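Local structure of response regulator (Helicobacter pylori, 2PLN) at residues A[65-70]-A[88-93]. The protein is an orphan response regulator, seen here as its N-terminal receiver domain, and probably binds cis-regulatory DNA to control transcription. Numbering follows the deposited sequence.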
ATOM      1  N   LEU A  65       1.132 -12.628   7.380  1.00 10.51           N
ATOM      2  CA  LEU A  65       1.455 -11.885   6.137  1.00 10.63           C
ATOM      3  C   LEU A  65       2.459 -12.665   5.299  1.00 10.44           C
ATOM      4  O   LEU A  65       3.345 -13.343   5.850  1.00 10.24           O
ATOM      5  CB  LEU A  65       2.050 -10.521   6.507  1.00 10.94           C
ATOM      6  CG  LEU A  65       2.292  -9.543   5.336  1.00 12.17           C
ATOM      7  CD1 LEU A  65       2.097  -8.084   5.733  1.00 12.46           C
ATOM      8  CD2 LEU A  65       3.703  -9.755   4.723  1.00 13.25           C
ATOM      9  N   VAL A  66       2.306 -12.613   3.978  1.00 10.23           N
ATOM     10  CA  VAL A  66       3.293 -13.208   3.050  1.00 11.33           C
ATOM     11  C   VAL A  66       3.663 -12.128   2.068  1.00 12.23           C
ATOM     12  O   VAL A  66       2.789 -11.392   1.578  1.00 11.56           O
ATOM     13  CB  VAL A  66       2.772 -14.478   2.264  1.00 11.73           C
ATOM     14  CG1 VAL A  66       1.438 -14.221   1.514  1.00 12.65           C
ATOM     15  CG2 VAL A  66       3.860 -15.031   1.303  1.00 10.64           C
HETATM   16  N   MSE A  67       4.963 -12.018   1.801  1.00 14.19           N
HETATM   17  CA  MSE A  67       5.431 -11.205   0.697  1.00 16.40           C
HETATM   18  C   MSE A  67       6.093 -12.097  -0.334  1.00 15.25           C
HETATM   19  O   MSE A  67       6.975 -12.898  -0.006  1.00 14.63           O
HETATM   20  CB  MSE A  67       6.411 -10.123   1.154  1.00 16.67           C
HETATM   21  CG  MSE A  67       6.690  -9.145   0.015  1.00 17.23           C
HETATM   22 SE   MSE A  67       7.523  -7.499   0.561  1.00 28.01          SE
HETATM   23  CE  MSE A  67       9.052  -8.226   1.481  1.00 18.89           C
ATOM     24  N   VAL A  68       5.657 -11.981  -1.578  1.00 14.58           N
ATOM     25  CA  VAL A  68       6.114 -12.903  -2.619  1.00 14.57           C
ATOM     26  C   VAL A  68       6.700 -12.123  -3.785  1.00 15.78           C
ATOM     27  O   VAL A  68       6.088 -11.170  -4.273  1.00 14.19           O
ATOM     28  CB  VAL A  68       4.982 -13.872  -3.078  1.00 15.19           C
ATOM     29  CG1 VAL A  68       3.680 -13.131  -3.490  1.00 15.95           C
ATOM     30  CG2 VAL A  68       5.445 -14.789  -4.210  1.00 15.39           C
ATOM     31  N   SER A  69       7.907 -12.515  -4.174  1.00 18.10           N
ATOM     32  CA  SER A  69       8.550 -12.098  -5.428  1.00 22.16           C
ATOM     33  C   SER A  69       8.816 -13.374  -6.156  1.00 24.01           C
ATOM     34  O   SER A  69       9.615 -14.194  -5.698  1.00 25.62           O
ATOM     35  CB  SER A  69       9.900 -11.435  -5.184  1.00 22.45           C
ATOM     36  OG  SER A  69       9.810 -10.474  -4.176  1.00 25.21           O
ATOM     37  N   ASP A  70       8.123 -13.557  -7.267  1.00 26.00           N
ATOM     38  CA  ASP A  70       8.234 -14.744  -8.086  1.00 27.57           C
ATOM     39  C   ASP A  70       7.544 -14.433  -9.419  1.00 28.86           C
ATOM     40  O   ASP A  70       6.644 -13.598  -9.483  1.00 28.40           O
ATOM     41  CB  ASP A  70       7.505 -15.895  -7.415  1.00 27.54           C
ATOM     42  CG  ASP A  70       7.780 -17.231  -8.079  1.00 28.36           C
ATOM     43  OD1 ASP A  70       6.948 -17.671  -8.908  1.00 26.94           O
ATOM     44  OD2 ASP A  70       8.793 -17.905  -7.809  1.00 28.65           O
ATOM     45  N   VAL A  88      -2.508 -11.377   4.915  1.00 13.53           N
ATOM     46  CA  VAL A  88      -2.184 -10.215   4.106  1.00 12.06           C
ATOM     47  C   VAL A  88      -1.180 -10.694   3.061  1.00 11.96           C
ATOM     48  O   VAL A  88      -0.220 -11.407   3.393  1.00 11.64           O
ATOM     49  CB  VAL A  88      -1.575  -9.101   4.985  1.00 12.17           C
ATOM     50  CG1 VAL A  88      -1.162  -7.909   4.158  1.00 12.31           C
ATOM     51  CG2 VAL A  88      -2.577  -8.668   6.083  1.00 10.56           C
ATOM     52  N   VAL A  89      -1.390 -10.285   1.811  1.00 12.02           N
ATOM     53  CA  VAL A  89      -0.527 -10.679   0.720  1.00 11.93           C
ATOM     54  C   VAL A  89       0.080  -9.451   0.033  1.00 12.18           C
ATOM     55  O   VAL A  89      -0.648  -8.562  -0.449  1.00 12.50           O
ATOM     56  CB  VAL A  89      -1.310 -11.521  -0.318  1.00 13.33           C
ATOM     57  CG1 VAL A  89      -0.427 -11.842  -1.498  1.00 13.90           C
ATOM     58  CG2 VAL A  89      -1.921 -12.790   0.346  1.00 12.84           C
ATOM     59  N   LEU A  90       1.406  -9.411  -0.008  1.00 11.29           N
ATOM     60  CA  LEU A  90       2.159  -8.311  -0.662  1.00 11.00           C
ATOM     61  C   LEU A  90       2.921  -8.910  -1.815  1.00 11.27           C
ATOM     62  O   LEU A  90       3.600  -9.933  -1.656  1.00 11.06           O
ATOM     63  CB  LEU A  90       3.156  -7.642   0.300  1.00 10.65           C
ATOM     64  CG  LEU A  90       2.698  -7.310   1.735  1.00 12.41           C
ATOM     65  CD1 LEU A  90       3.753  -6.470   2.471  1.00 11.62           C
ATOM     66  CD2 LEU A  90       1.310  -6.567   1.735  1.00 14.11           C
ATOM     67  N   VAL A  91       2.777  -8.304  -2.982  1.00 11.85           N
ATOM     68  CA  VAL A  91       3.484  -8.763  -4.183  1.00 12.72           C
ATOM     69  C   VAL A  91       4.596  -7.762  -4.383  1.00 13.74           C
ATOM     70  O   VAL A  91       4.362  -6.559  -4.387  1.00 13.17           O
ATOM     71  CB  VAL A  91       2.541  -8.744  -5.428  1.00 12.52           C
ATOM     72  CG1 VAL A  91       3.316  -8.958  -6.712  1.00 12.98           C
ATOM     73  CG2 VAL A  91       1.449  -9.814  -5.289  1.00 14.10           C
ATOM     74  N   SER A  92       5.812  -8.264  -4.557  1.00 15.52           N
ATOM     75  CA  SER A  92       6.959  -7.422  -4.830  1.00 18.90           C
ATOM     76  C   SER A  92       7.583  -7.877  -6.174  1.00 19.96           C
ATOM     77  O   SER A  92       7.665  -9.086  -6.455  1.00 20.62           O
ATOM     78  CB  SER A  92       7.887  -7.529  -3.608  1.00 19.99           C
ATOM     79  OG  SER A  92       9.209  -7.180  -3.905  1.00 26.38           O
ATOM     80  N   SER A  93       7.984  -6.924  -7.014  1.00 21.09           N
ATOM     81  CA  SER A  93       8.420  -7.240  -8.404  1.00 22.67           C
ATOM     82  C   SER A  93       9.682  -6.466  -8.839  1.00 24.21           C
ATOM     83  O   SER A  93       9.760  -5.268  -8.650  1.00 24.18           O
ATOM     84  CB  SER A  93       7.261  -6.972  -9.379  1.00 21.75           C
ATOM     85  OG  SER A  93       7.596  -7.314 -10.719  1.00 22.23           O
TER
HETATM   86  O   HOH W   1       6.479 -10.980  -8.198  1.00 21.66           O
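Val66 and Val68 each bond through both N and O to strand 88-93, in the parallel pattern. Val66 N donates to Val88 O (2.9 Å), Leu90 N to Val66 O, Val68 N to Leu90 O, and Ser92 N to Val68 O, the last with a nearly straight N-H (176°) although tilted 31° from the carbonyl plane. The backbone polar groups of Leu65, Met67 and Ser69 turn to strand 20-24, bonding with Leu22 and Ile24, while Val89 N finds the carboxylate of Asp110. Beyond Val68 a water replaces the direct bond: the water donates to Ser92 O (2.8 Å) and accepts from Asp70 N (3.2 Å).

Beta-branched valines favour the extended backbone, and the longer leucine and selenomethionine side chains reach neighbouring strands. On one face Leu65, its CG anti to the backbone N (chi1 -173°), reaches Val88 CG1 with CD1 (3.6 Å) and Leu90 CD1 with CD2; selenomethionine Met67 lays CG against Leu90 CB (3.9 Å). On the other face Val66 CG1 and Val89 CG2 lie side by side, with Val89 packing on Ile80 of helix 73-83, which joins the strands in a beta-alpha-beta crossover.

At the C-terminal ends Ser69 OG and Ser92 OG share a weak hydrogen bond (3.4 Å); Ser92 OG has its stronger partner in Tyr117 OH, and Ser69 OG bonds weakly to Glu25. An apolar core of the CheY-like fold, its backbone paired largely within the sheet, thus gives way to hydroxyls and water at the end where receiver domains generally carry their phosphoacceptor site.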